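Local coordinates for protein nicking enzyme (Staphylococcus aureus, PDB 4HT4) that nicks one strand of plasmid DNA as a conjugative relaxase, binding a DNA hairpin next to the single strand, and so supports transfer of vancomycin resistance, at a contact of chain A with DNA and the nickel (II) ion site. Numbering follows the deposited sequence.

Site 1: a contact of chain A with DNA. Residues 5, 7, 160-162, 165-166, 169. With nucleotides of chain B.
The imidazole of His165 is wedged between two unpaired bases, taking the ring of DT20 on one face, nearly parallel (14°) and offset toward its rim, and pointing its own edge at DA21, whose base stands almost upright to it (86°). This is the single-stranded DNA contact of a MobA/MobL-family relaxase, built from strand 5-11 and helix 162-182. At the imidazole edge, near its plane, lies the sugar of DA21: NE2 of His165 donates to the deoxyribose ring oxygen O4' of DA21 at 3.2 Å, and its CE1 lies 3.5 Å from C2 of DA21. CG of His165 is anti to the backbone N (chi1 173°), which carries the ring off the helix to lie between the two bases. The other His165 nitrogen, ND1, accepts from the Asn7 amide ND2 at 3.3 Å, so both ring nitrogens are engaged and rotation about CB-CG is restrained. That same ND2 also sits against DT20, but its N-H does not point at the thymine O4. The adenine is read by main chain: Asn7 N donates to N1 of DA21 at 2.9 Å, and N6 of DA21 donates to Asn7 O at 2.8 Å, within the carbonyl plane, a pairing along the Watson-Crick edge that suits adenine. Lys162, extended beyond CG, runs alongside the DT20 sugar and brings NZ to 3.6 Å from the DA21 phosphate oxygen OP1, a salt bridge. CD of Arg169 packs against O4' of DA21 at 3.3 Å.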
loop_
_atom_site.group_PDB
_atom_site.type_symbol
_atom_site.label_atom_id
_atom_site.label_comp_id
_atom_site.label_asym_id
_atom_site.label_seq_id
_atom_site.Cartn_x
_atom_site.Cartn_y
_atom_site.Cartn_z
ATOM N N PHE A 5 -1.478 11.178 6.712
ATOM C CA PHE A 5 -0.627 10.394 5.830
ATOM C C PHE A 5 0.512 9.773 6.625
ATOM O O PHE A 5 1.324 10.483 7.216
ATOM C CB PHE A 5 -0.071 11.276 4.710
ATOM C CG PHE A 5 0.800 10.540 3.730
ATOM C CD1 PHE A 5 0.249 9.926 2.622
ATOM C CD2 PHE A 5 2.172 10.474 3.913
ATOM C CE1 PHE A 5 1.047 9.255 1.718
ATOM C CE2 PHE A 5 2.972 9.804 3.015
ATOM C CZ PHE A 5 2.409 9.194 1.917
ATOM N N ASN A 7 3.770 6.979 6.512
ATOM C CA ASN A 7 4.679 6.191 5.694
ATOM C C ASN A 7 5.602 5.373 6.588
ATOM O O ASN A 7 6.398 5.932 7.342
ATOM C CB ASN A 7 5.495 7.113 4.789
ATOM C CG ASN A 7 6.285 6.357 3.747
ATOM O OD1 ASN A 7 5.945 5.229 3.390
ATOM N ND2 ASN A 7 7.347 6.977 3.248
ATOM N N ASN A 160 12.494 5.706 -1.505
ATOM C CA ASN A 160 12.789 5.869 -0.083
ATOM C C ASN A 160 13.458 7.191 0.279
ATOM O O ASN A 160 14.079 7.310 1.335
ATOM C CB ASN A 160 13.651 4.708 0.413
ATOM C CG ASN A 160 13.134 3.364 -0.047
ATOM O OD1 ASN A 160 12.278 2.759 0.600
ATOM N ND2 ASN A 160 13.651 2.887 -1.174
ATOM N N THR A 161 13.327 8.185 -0.592
ATOM C CA THR A 161 13.956 9.479 -0.361
ATOM C C THR A 161 12.969 10.476 0.235
ATOM O O THR A 161 11.756 10.320 0.095
ATOM C CB THR A 161 14.528 10.059 -1.660
ATOM O OG1 THR A 161 13.466 10.273 -2.597
ATOM C CG2 THR A 161 15.545 9.101 -2.263
ATOM N N LYS A 162 13.499 11.500 0.899
ATOM C CA LYS A 162 12.672 12.559 1.471
ATOM C C LYS A 162 11.899 13.305 0.392
ATOM O O LYS A 162 10.746 13.686 0.598
ATOM C CB LYS A 162 13.530 13.547 2.264
ATOM C CG LYS A 162 13.990 13.037 3.618
ATOM C CD LYS A 162 14.685 14.138 4.403
ATOM C CE LYS A 162 15.078 13.670 5.796
ATOM N NZ LYS A 162 15.721 14.757 6.586
ATOM N N HIS A 165 9.134 11.199 -0.490
ATOM C CA HIS A 165 8.245 11.173 0.664
ATOM C C HIS A 165 7.372 12.423 0.694
ATOM O O HIS A 165 6.145 12.334 0.762
ATOM C CB HIS A 165 9.056 11.067 1.955
ATOM C CG HIS A 165 8.233 11.194 3.200
ATOM N ND1 HIS A 165 7.318 10.239 3.589
ATOM C CD2 HIS A 165 8.189 12.164 4.142
ATOM C CE1 HIS A 165 6.746 10.616 4.718
ATOM N NE2 HIS A 165 7.256 11.781 5.076
ATOM N N ASN A 166 8.015 13.586 0.633
ATOM C CA ASN A 166 7.305 14.858 0.651
ATOM C C ASN A 166 6.452 15.061 -0.596
ATOM O O ASN A 166 5.443 15.766 -0.559
ATOM C CB ASN A 166 8.289 16.016 0.824
ATOM C CG ASN A 166 9.002 15.979 2.159
ATOM O OD1 ASN A 166 8.405 15.656 3.186
ATOM N ND2 ASN A 166 10.290 16.307 2.152
ATOM N N ARG A 169 3.192 13.106 -0.013
ATOM C CA ARG A 169 2.339 13.830 0.921
ATOM C C ARG A 169 1.542 14.909 0.199
ATOM O O ARG A 169 0.341 15.059 0.420
ATOM C CB ARG A 169 3.174 14.464 2.035
ATOM C CG ARG A 169 3.840 13.465 2.963
ATOM C CD ARG A 169 4.499 14.181 4.127
ATOM N NE ARG A 169 3.574 15.110 4.765
ATOM C CZ ARG A 169 2.763 14.785 5.767
ATOM N NH1 ARG A 169 2.763 13.551 6.254
ATOM N NH2 ARG A 169 1.951 15.697 6.283
ATOM P P DT B 20 11.427 8.351 10.037
ATOM O OP1 DT B 20 11.843 8.575 11.438
ATOM O OP2 DT B 20 10.174 7.622 9.740
ATOM O "O5'" DT B 20 11.346 9.763 9.299
ATOM C "C5'" DT B 20 12.458 10.643 9.334
ATOM C "C4'" DT B 20 12.541 11.422 8.036
ATOM O "O4'" DT B 20 12.684 10.479 6.943
ATOM C "C3'" DT B 20 11.310 12.265 7.721
ATOM O "O3'" DT B 20 11.692 13.510 7.142
ATOM C "C2'" DT B 20 10.547 11.404 6.721
ATOM C "C1'" DT B 20 11.692 10.732 5.974
ATOM N N1 DT B 20 11.320 9.442 5.346
ATOM C C2 DT B 20 11.706 9.196 4.050
ATOM O O2 DT B 20 12.344 9.987 3.385
ATOM N N3 DT B 20 11.316 7.981 3.554
ATOM C C4 DT B 20 10.594 7.009 4.213
ATOM O O4 DT B 20 10.288 5.945 3.687
ATOM C C5 DT B 20 10.223 7.330 5.567
ATOM C C7 DT B 20 9.436 6.351 6.384
ATOM C C6 DT B 20 10.598 8.515 6.064
ATOM P P DA B 21 11.293 14.892 7.861
ATOM O OP1 DA B 21 12.443 15.812 7.722
ATOM O OP2 DA B 21 10.769 14.571 9.207
ATOM O "O5'" DA B 21 10.080 15.459 6.981
ATOM C "C5'" DA B 21 8.964 14.631 6.696
ATOM C "C4'" DA B 21 7.654 15.394 6.662
ATOM O "O4'" DA B 21 6.577 14.433 6.709
ATOM C "C3'" DA B 21 7.372 16.276 7.864
ATOM O "O3'" DA B 21 6.312 17.168 7.545
ATOM C "C2'" DA B 21 6.953 15.242 8.905
ATOM C "C1'" DA B 21 6.265 14.167 8.063
ATOM N N9 DA B 21 6.700 12.812 8.393
ATOM C C8 DA B 21 7.837 12.456 9.061
ATOM N N7 DA B 21 7.966 11.163 9.221
ATOM C C5 DA B 21 6.836 10.633 8.617
ATOM C C6 DA B 21 6.372 9.315 8.443
ATOM N N6 DA B 21 7.031 8.239 8.886
ATOM N N1 DA B 21 5.202 9.145 7.792
ATOM C C2 DA B 21 4.544 10.223 7.347
ATOM N N3 DA B 21 4.881 11.506 7.452
ATOM C C4 DA B 21 6.046 11.640 8.102
#

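Site 2: the nickel (II) ion site. Residues 25, 85, 122, 128, 130, 132. With NI (nickel (II) ion), chain C.
Five ligands grip the nickel ion: His122 ND1, His130 NE2, His132 NE2 and two waters, in a near square-pyramidal shell; the model may lack further solvent ligands. This is the three-histidine metal site of a MobA/MobL relaxase, with His130 and His132 forming the HUH motif, assembled from strands 117-122 and 130-136; in such enzymes the metal polarises the scissile phosphate, though nickel may come from purification or crystallisation. His122 binds through the ring nitrogen nearer its backbone, with ND1 2.0 Å from NI, whereas His130 and His132 reach in tip first through NE2. CG of His130 takes the crowded position between backbone N and carbonyl carbon (chi1 62°), and CB of His122 lies over one face of the His130 ring, toward the rim. CD2 of His132 meets one face of the His122 imidazole near the rim. A second shell fixes the rings. His132 ND1 donates to Glu85 OE2 at 3.1 Å, close to the imidazole plane but from above the carboxylate plane; this acid, on strand 81-89, probably makes His132 a stronger electron donor to the metal. NE2 of His122 donates to the main-chain O of Asn25 at 3.3 Å, almost in the ring plane (5°) and on a carbonyl lone pair.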
loop_
_atom_site.group_PDB
_atom_site.type_symbol
_atom_site.label_atom_id
_atom_site.label_comp_id
_atom_site.label_asym_id
_atom_site.label_seq_id
_atom_site.Cartn_x
_atom_site.Cartn_y
_atom_site.Cartn_z
ATOM N N ASN A 25 -5.031 -6.999 6.896
ATOM C CA ASN A 25 -5.644 -5.845 6.250
ATOM C C ASN A 25 -6.771 -6.221 5.294
ATOM O O ASN A 25 -7.746 -5.484 5.156
ATOM C CB ASN A 25 -4.585 -5.015 5.519
ATOM C CG ASN A 25 -3.585 -4.381 6.466
ATOM O OD1 ASN A 25 -3.589 -4.653 7.667
ATOM N ND2 ASN A 25 -2.716 -3.535 5.926
ATOM N N GLU A 85 4.267 0.134 4.159
ATOM C CA GLU A 85 2.852 0.380 4.398
ATOM C C GLU A 85 2.545 1.871 4.446
ATOM O O GLU A 85 3.160 2.621 5.205
ATOM C CB GLU A 85 2.380 -0.290 5.688
ATOM C CG GLU A 85 0.884 -0.146 5.920
ATOM C CD GLU A 85 0.411 -0.836 7.183
ATOM O OE1 GLU A 85 1.239 -1.062 8.089
ATOM O OE2 GLU A 85 -0.794 -1.153 7.270
ATOM N N HIS A 122 -10.413 0.232 5.222
ATOM C CA HIS A 122 -11.018 -0.114 6.502
ATOM C C HIS A 122 -12.184 0.791 6.863
ATOM O O HIS A 122 -12.267 1.926 6.396
ATOM C CB HIS A 122 -9.982 -0.032 7.618
ATOM C CG HIS A 122 -9.029 -1.183 7.653
ATOM N ND1 HIS A 122 -8.000 -1.269 8.566
ATOM C CD2 HIS A 122 -8.950 -2.298 6.887
ATOM C CE1 HIS A 122 -7.332 -2.393 8.364
ATOM N NE2 HIS A 122 -7.885 -3.031 7.349
ATOM N N ASN A 128 -13.797 7.214 11.202
ATOM C CA ASN A 128 -12.420 7.186 10.720
ATOM C C ASN A 128 -12.199 6.209 9.567
ATOM O O ASN A 128 -11.603 5.151 9.752
ATOM C CB ASN A 128 -11.466 6.855 11.870
ATOM C CG ASN A 128 -10.008 6.903 11.454
ATOM O OD1 ASN A 128 -9.646 7.587 10.496
ATOM N ND2 ASN A 128 -9.164 6.170 12.171
ATOM N N HIS A 130 -10.197 4.793 6.749
ATOM C CA HIS A 130 -8.809 4.860 6.307
ATOM C C HIS A 130 -8.493 3.759 5.305
ATOM O O HIS A 130 -9.265 2.814 5.141
ATOM C CB HIS A 130 -7.847 4.800 7.500
ATOM C CG HIS A 130 -7.940 3.535 8.296
ATOM N ND1 HIS A 130 -8.722 3.424 9.427
ATOM C CD2 HIS A 130 -7.337 2.334 8.138
ATOM C CE1 HIS A 130 -8.601 2.205 9.925
ATOM N NE2 HIS A 130 -7.766 1.524 9.161
ATOM N N HIS A 132 -5.254 1.219 3.994
ATOM C CA HIS A 132 -3.900 0.697 4.103
ATOM C C HIS A 132 -3.360 0.351 2.721
ATOM O O HIS A 132 -4.071 -0.222 1.896
ATOM C CB HIS A 132 -3.879 -0.554 4.981
ATOM C CG HIS A 132 -4.479 -0.354 6.338
ATOM N ND1 HIS A 132 -3.717 -0.280 7.483
ATOM C CD2 HIS A 132 -5.767 -0.220 6.732
ATOM C CE1 HIS A 132 -4.510 -0.107 8.526
ATOM N NE2 HIS A 132 -5.760 -0.071 8.098
HETATM NI NI NI C . -6.853 -0.117 9.752
HETATM O O HOH W 1 -6.214 0.992 11.242
HETATM O O HOH W 2 -6.205 -1.905 10.269
#

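Site 3: a contact of chain A with DNA. Residues 77, 81, 150, 152-153, 155. With nucleotides of chain B.
On the 5' arm of the hairpin, N4 of DC3 donates to Asn153 OD1 at 2.8 Å in the major groove, from well above the amide carbonyl plane (46°). On the 3' arm, in the minor groove, Arg77 reaches DT15 end-on: NH2 at 2.8 Å and NH1 at 3.1 Å both grip the base oxygen O2, in the guanidinium plane. At DC16, N4 donates to Gly152 O and the phosphate OP2 accepts from Arg150 N. Bent at chi2 and chi3, Arg150 lays its guanidinium over DC16 C5, with Tyr155 OH on the opposite face, and sends NH2 to O6 of DG17 at 2.8 Å. Gln81 N holds the DG17 phosphate oxygen OP1. N4 of DC18 donates to Tyr155 OH at 2.9 Å, and the hydroxyl can in turn donate to N1 of DA19 at 2.9 Å. At unpaired DA19 the extended Gln81 reads the Hoogsteen edge: NE2 donates to N7 at 3.0 Å, almost straight (172°), and, in the amide plane, to DC18 OP2, while OE1 accepts from N6 at 3.0 Å, above the carbonyl plane and off its lone pairs. By reading both grooves and the unpaired base 3' of the stem, the site probably lets the relaxase recognise its hairpin and hold the strand leaving it.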
loop_
_atom_site.group_PDB
_atom_site.type_symbol
_atom_site.label_atom_id
_atom_site.label_comp_id
_atom_site.label_asym_id
_atom_site.label_seq_id
_atom_site.Cartn_x
_atom_site.Cartn_y
_atom_site.Cartn_z
ATOM N N ARG A 77 16.168 -12.744 4.392
ATOM C CA ARG A 77 17.049 -12.352 5.487
ATOM C C ARG A 77 16.253 -12.229 6.781
ATOM O O ARG A 77 15.048 -11.986 6.751
ATOM C CB ARG A 77 17.757 -11.032 5.176
ATOM C CG ARG A 77 18.724 -11.098 4.006
ATOM C CD ARG A 77 19.608 -9.866 3.961
ATOM N NE ARG A 77 20.559 -9.907 2.855
ATOM C CZ ARG A 77 21.565 -9.052 2.707
ATOM N NH1 ARG A 77 21.755 -8.090 3.600
ATOM N NH2 ARG A 77 22.385 -9.159 1.670
ATOM N N GLN A 81 13.544 -6.018 5.252
ATOM C CA GLN A 81 12.327 -5.231 5.126
ATOM C C GLN A 81 11.544 -5.771 3.937
ATOM O O GLN A 81 12.036 -5.761 2.809
ATOM C CB GLN A 81 12.664 -3.758 4.906
ATOM C CG GLN A 81 13.451 -3.122 6.039
ATOM C CD GLN A 81 13.786 -1.670 5.765
ATOM O OE1 GLN A 81 13.725 -1.214 4.624
ATOM N NE2 GLN A 81 14.138 -0.935 6.813
ATOM N N ARG A 150 19.531 -2.454 -3.804
ATOM C CA ARG A 150 20.768 -1.718 -3.591
ATOM C C ARG A 150 21.890 -2.056 -4.566
ATOM O O ARG A 150 21.950 -3.153 -5.120
ATOM C CB ARG A 150 21.260 -1.945 -2.162
ATOM C CG ARG A 150 21.746 -0.686 -1.490
ATOM C CD ARG A 150 20.582 0.139 -0.977
ATOM N NE ARG A 150 20.417 -0.045 0.460
ATOM C CZ ARG A 150 21.097 0.641 1.372
ATOM N NH1 ARG A 150 21.979 1.557 0.995
ATOM N NH2 ARG A 150 20.896 0.410 2.659
ATOM N N GLY A 152 25.750 -1.275 -3.806
ATOM C CA GLY A 152 26.730 -0.673 -2.919
ATOM C C GLY A 152 26.033 0.026 -1.768
ATOM O O GLY A 152 25.460 -0.623 -0.893
ATOM N N ASN A 153 26.076 1.353 -1.769
ATOM C CA ASN A 153 25.353 2.142 -0.780
ATOM C C ASN A 153 24.218 2.932 -1.420
ATOM O O ASN A 153 23.368 3.493 -0.728
ATOM C CB ASN A 153 26.301 3.085 -0.037
ATOM C CG ASN A 153 27.158 2.363 0.983
ATOM O OD1 ASN A 153 26.728 1.378 1.584
ATOM N ND2 ASN A 153 28.376 2.852 1.186
ATOM N N TYR A 155 20.834 3.508 -4.017
ATOM C CA TYR A 155 19.570 2.816 -4.245
ATOM C C TYR A 155 19.302 2.623 -5.732
ATOM O O TYR A 155 19.911 3.280 -6.575
ATOM C CB TYR A 155 18.413 3.594 -3.618
ATOM C CG TYR A 155 18.356 3.509 -2.111
ATOM C CD1 TYR A 155 19.255 4.213 -1.321
ATOM C CD2 TYR A 155 17.402 2.723 -1.478
ATOM C CE1 TYR A 155 19.206 4.137 0.058
ATOM C CE2 TYR A 155 17.344 2.643 -0.099
ATOM C CZ TYR A 155 18.248 3.351 0.664
ATOM O OH TYR A 155 18.196 3.273 2.037
ATOM P P DC B 1 22.643 9.705 -0.596
ATOM O OP1 DC B 1 23.664 10.004 -1.626
ATOM O OP2 DC B 1 21.499 10.624 -0.403
ATOM O "O5'" DC B 1 23.368 9.509 0.819
ATOM C "C5'" DC B 1 24.080 10.585 1.417
ATOM C "C4'" DC B 1 24.486 10.244 2.841
ATOM O "O4'" DC B 1 23.296 10.099 3.652
ATOM C "C3'" DC B 1 25.242 8.929 2.988
ATOM O "O3'" DC B 1 26.671 9.097 2.874
ATOM C "C2'" DC B 1 24.829 8.414 4.367
ATOM C "C1'" DC B 1 23.491 9.100 4.634
ATOM N N1 DC B 1 22.320 8.176 4.595
ATOM C C2 DC B 1 21.977 7.447 5.738
ATOM O O2 DC B 1 22.658 7.578 6.762
ATOM N N3 DC B 1 20.908 6.615 5.688
ATOM C C4 DC B 1 20.201 6.502 4.562
ATOM N N4 DC B 1 19.153 5.671 4.558
ATOM C C5 DC B 1 20.534 7.239 3.388
ATOM C C6 DC B 1 21.590 8.055 3.450
ATOM P P DG B 2 27.416 10.391 3.482
ATOM O OP1 DG B 2 26.937 10.637 4.860
ATOM O OP2 DG B 2 27.337 11.470 2.473
ATOM O "O5'" DG B 2 28.952 9.943 3.558
ATOM C "C5'" DG B 2 29.326 8.566 3.497
ATOM C "C4'" DG B 2 29.312 7.907 4.865
ATOM O "O4'" DG B 2 27.972 7.432 5.153
ATOM C "C3'" DG B 2 30.196 6.671 4.998
ATOM O "O3'" DG B 2 30.574 6.468 6.357
ATOM C "C2'" DG B 2 29.259 5.572 4.518
ATOM C "C1'" DG B 2 27.969 6.017 5.197
ATOM N N9 DG B 2 26.761 5.530 4.539
ATOM C C8 DG B 2 26.471 5.578 3.198
ATOM N N7 DG B 2 25.310 5.064 2.904
ATOM C C5 DG B 2 24.798 4.649 4.126
ATOM C C6 DG B 2 23.569 4.018 4.432
ATOM O O6 DG B 2 22.658 3.689 3.658
ATOM N N1 DG B 2 23.451 3.772 5.797
ATOM C C2 DG B 2 24.397 4.093 6.744
ATOM N N2 DG B 2 24.099 3.774 8.011
ATOM N N3 DG B 2 25.553 4.685 6.469
ATOM C C4 DG B 2 25.681 4.930 5.144
ATOM P P DC B 3 31.845 5.548 6.714
ATOM O OP1 DC B 3 32.747 6.347 7.571
ATOM O OP2 DC B 3 32.350 4.969 5.449
ATOM O "O5'" DC B 3 31.236 4.374 7.614
ATOM C "C5'" DC B 3 31.390 4.412 9.030
ATOM C "C4'" DC B 3 30.442 3.447 9.718
ATOM O "O4'" DC B 3 29.136 3.570 9.106
ATOM C "C3'" DC B 3 30.781 1.962 9.592
ATOM O "O3'" DC B 3 31.789 1.497 10.545
ATOM C "C2'" DC B 3 29.418 1.283 9.708
ATOM C "C1'" DC B 3 28.441 2.340 9.199
ATOM N N1 DC B 3 27.861 2.026 7.863
ATOM C C2 DC B 3 26.585 1.464 7.783
ATOM O O2 DC B 3 25.964 1.236 8.827
ATOM N N3 DC B 3 26.064 1.185 6.563
ATOM C C4 DC B 3 26.769 1.450 5.462
ATOM N N4 DC B 3 26.217 1.158 4.280
ATOM C C5 DC B 3 28.074 2.022 5.522
ATOM C C6 DC B 3 28.573 2.291 6.732
ATOM P P DG B 4 31.508 1.404 12.133
ATOM O OP1 DG B 4 30.894 2.659 12.618
ATOM O OP2 DG B 4 32.775 0.948 12.744
ATOM O "O5'" DG B 4 30.432 0.231 12.295
ATOM C "C5'" DG B 4 30.783 -1.126 12.062
ATOM C "C4'" DG B 4 29.528 -1.976 11.983
ATOM O "O4'" DG B 4 28.789 -1.624 10.783
ATOM C "C3'" DG B 4 29.771 -3.474 11.888
ATOM O "O3'" DG B 4 28.695 -4.172 12.490
ATOM C "C2'" DG B 4 29.803 -3.701 10.382
ATOM C "C1'" DG B 4 28.704 -2.746 9.928
ATOM N N9 DG B 4 28.856 -2.312 8.541
ATOM C C8 DG B 4 30.013 -1.883 7.939
ATOM N N7 DG B 4 29.856 -1.563 6.686
ATOM C C5 DG B 4 28.510 -1.793 6.438
ATOM C C6 DG B 4 27.763 -1.623 5.248
ATOM O O6 DG B 4 28.154 -1.220 4.141
ATOM N N1 DG B 4 26.427 -1.971 5.430
ATOM C C2 DG B 4 25.886 -2.427 6.611
ATOM N N2 DG B 4 24.576 -2.713 6.588
ATOM N N3 DG B 4 26.577 -2.592 7.733
ATOM C C4 DG B 4 27.878 -2.256 7.572
ATOM P P DT B 15 26.154 -5.236 -5.033
ATOM O OP1 DT B 15 25.553 -5.230 -6.385
ATOM O OP2 DT B 15 26.854 -4.031 -4.533
ATOM O "O5'" DT B 15 25.003 -5.631 -3.996
ATOM C "C5'" DT B 15 24.288 -6.846 -4.175
ATOM C "C4'" DT B 15 23.490 -7.197 -2.931
ATOM O "O4'" DT B 15 24.356 -7.139 -1.766
ATOM C "C3'" DT B 15 22.308 -6.282 -2.621
ATOM O "O3'" DT B 15 21.224 -7.067 -2.135
ATOM C "C2'" DT B 15 22.872 -5.375 -1.534
ATOM C "C1'" DT B 15 23.715 -6.381 -0.762
ATOM N N1 DT B 15 24.748 -5.769 0.119
ATOM C C2 DT B 15 24.804 -6.139 1.444
ATOM O O2 DT B 15 24.050 -6.951 1.945
ATOM N N3 DT B 15 25.786 -5.518 2.171
ATOM C C4 DT B 15 26.698 -4.584 1.718
ATOM O O4 DT B 15 27.545 -4.081 2.448
ATOM C C5 DT B 15 26.583 -4.242 0.324
ATOM C C7 DT B 15 27.517 -3.239 -0.285
ATOM C C6 DT B 15 25.627 -4.841 -0.399
ATOM P P DC B 16 19.707 -6.573 -2.327
ATOM O OP1 DC B 16 18.939 -7.698 -2.903
ATOM O OP2 DC B 16 19.731 -5.265 -3.024
ATOM O "O5'" DC B 16 19.195 -6.324 -0.833
ATOM C "C5'" DC B 16 19.646 -5.188 -0.117
ATOM C "C4'" DC B 16 19.729 -5.467 1.371
ATOM O "O4'" DC B 16 21.120 -5.393 1.768
ATOM C "C3'" DC B 16 18.951 -4.479 2.234
ATOM O "O3'" DC B 16 17.975 -5.162 3.018
ATOM C "C2'" DC B 16 19.987 -3.787 3.117
ATOM C "C1'" DC B 16 21.283 -4.562 2.899
ATOM N N1 DC B 16 22.448 -3.662 2.664
ATOM C C2 DC B 16 23.229 -3.238 3.745
ATOM O O2 DC B 16 22.942 -3.620 4.885
ATOM N N3 DC B 16 24.284 -2.419 3.517
ATOM C C4 DC B 16 24.565 -2.024 2.275
ATOM N N4 DC B 16 25.615 -1.217 2.099
ATOM C C5 DC B 16 23.780 -2.440 1.159
ATOM C C6 DC B 16 22.743 -3.250 1.400
ATOM P P DG B 17 16.728 -4.354 3.632
ATOM O OP1 DG B 17 15.622 -5.319 3.824
ATOM O OP2 DG B 17 16.519 -3.155 2.791
ATOM O "O5'" DG B 17 17.242 -3.885 5.074
ATOM C "C5'" DG B 17 17.478 -4.861 6.080
ATOM C "C4'" DG B 17 17.816 -4.241 7.429
ATOM O "O4'" DG B 17 19.086 -3.548 7.355
ATOM C "C3'" DG B 17 16.827 -3.220 7.978
ATOM O "O3'" DG B 17 16.832 -3.290 9.397
ATOM C "C2'" DG B 17 17.408 -1.896 7.492
ATOM C "C1'" DG B 17 18.902 -2.170 7.615
ATOM N N9 DG B 17 19.713 -1.461 6.637
ATOM C C8 DG B 17 19.429 -1.302 5.305
ATOM N N7 DG B 17 20.340 -0.630 4.665
ATOM C C5 DG B 17 21.290 -0.326 5.632
ATOM C C6 DG B 17 22.503 0.392 5.517
ATOM O O6 DG B 17 22.996 0.918 4.507
ATOM N N1 DG B 17 23.162 0.469 6.742
ATOM C C2 DG B 17 22.705 -0.077 7.920
ATOM N N2 DG B 17 23.485 0.103 8.996
ATOM N N3 DG B 17 21.570 -0.753 8.039
ATOM C C4 DG B 17 20.918 -0.835 6.855
ATOM P P DC B 18 15.661 -2.587 10.243
ATOM O OP1 DC B 18 15.721 -3.121 11.622
ATOM O OP2 DC B 18 14.409 -2.697 9.460
ATOM O "O5'" DC B 18 16.084 -1.044 10.276
ATOM C "C5'" DC B 18 17.177 -0.635 11.089
ATOM C "C4'" DC B 18 17.616 0.785 10.777
ATOM O "O4'" DC B 18 18.420 0.819 9.575
ATOM C "C3'" DC B 18 16.501 1.791 10.506
ATOM O "O3'" DC B 18 16.141 2.471 11.703
ATOM C "C2'" DC B 18 17.113 2.754 9.488
ATOM C "C1'" DC B 18 18.508 2.184 9.241
ATOM N N1 DC B 18 18.971 2.344 7.834
ATOM C C2 DC B 18 20.250 2.852 7.585
ATOM O O2 DC B 18 20.977 3.148 8.539
ATOM N N3 DC B 18 20.660 3.001 6.304
ATOM C C4 DC B 18 19.848 2.670 5.302
ATOM N N4 DC B 18 20.301 2.840 4.057
ATOM C C5 DC B 18 18.538 2.154 5.531
ATOM C C6 DC B 18 18.144 2.012 6.802
ATOM P P DA B 19 14.601 2.825 11.996
ATOM O OP1 DA B 19 14.529 3.386 13.364
ATOM O OP2 DA B 19 13.786 1.643 11.643
ATOM O "O5'" DA B 19 14.258 3.974 10.937
ATOM C "C5'" DA B 19 14.877 5.251 11.031
ATOM C "C4'" DA B 19 14.461 6.143 9.873
ATOM O "O4'" DA B 19 15.020 5.632 8.635
ATOM C "C3'" DA B 19 12.957 6.261 9.649
ATOM O "O3'" DA B 19 12.630 7.593 9.290
ATOM C "C2'" DA B 19 12.692 5.309 8.487
ATOM C "C1'" DA B 19 13.992 5.400 7.696
ATOM N N9 DA B 19 14.310 4.170 6.980
ATOM C C8 DA B 19 14.226 2.898 7.471
ATOM N N7 DA B 19 14.574 1.979 6.605
ATOM C C5 DA B 19 14.912 2.697 5.470
ATOM C C6 DA B 19 15.364 2.302 4.196
ATOM N N6 DA B 19 15.561 1.025 3.847
ATOM N N1 DA B 19 15.607 3.276 3.293
ATOM C C2 DA B 19 15.411 4.555 3.644
ATOM N N3 DA B 19 14.988 5.044 4.809
ATOM C C4 DA B 19 14.756 4.053 5.684
#

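Site 1 and site 3 bind successive stretches of one DNA chain: DA19 ends the stretch held at site 3, and DT20 and DA21 follow directly at site 1, about 18 Å away between C-alpha centres. Site 2 lies about 18 Å from site 1 and 28 Å from site 3, so the order along the protein is hairpin, single strand, metal. Strand 81-89 ties the ends together, carrying Gln81 at site 3 and Glu85 at site 2. Hairpin recognition could thus set the register in which the single strand runs across site 1 toward the metal, where nicking is expected.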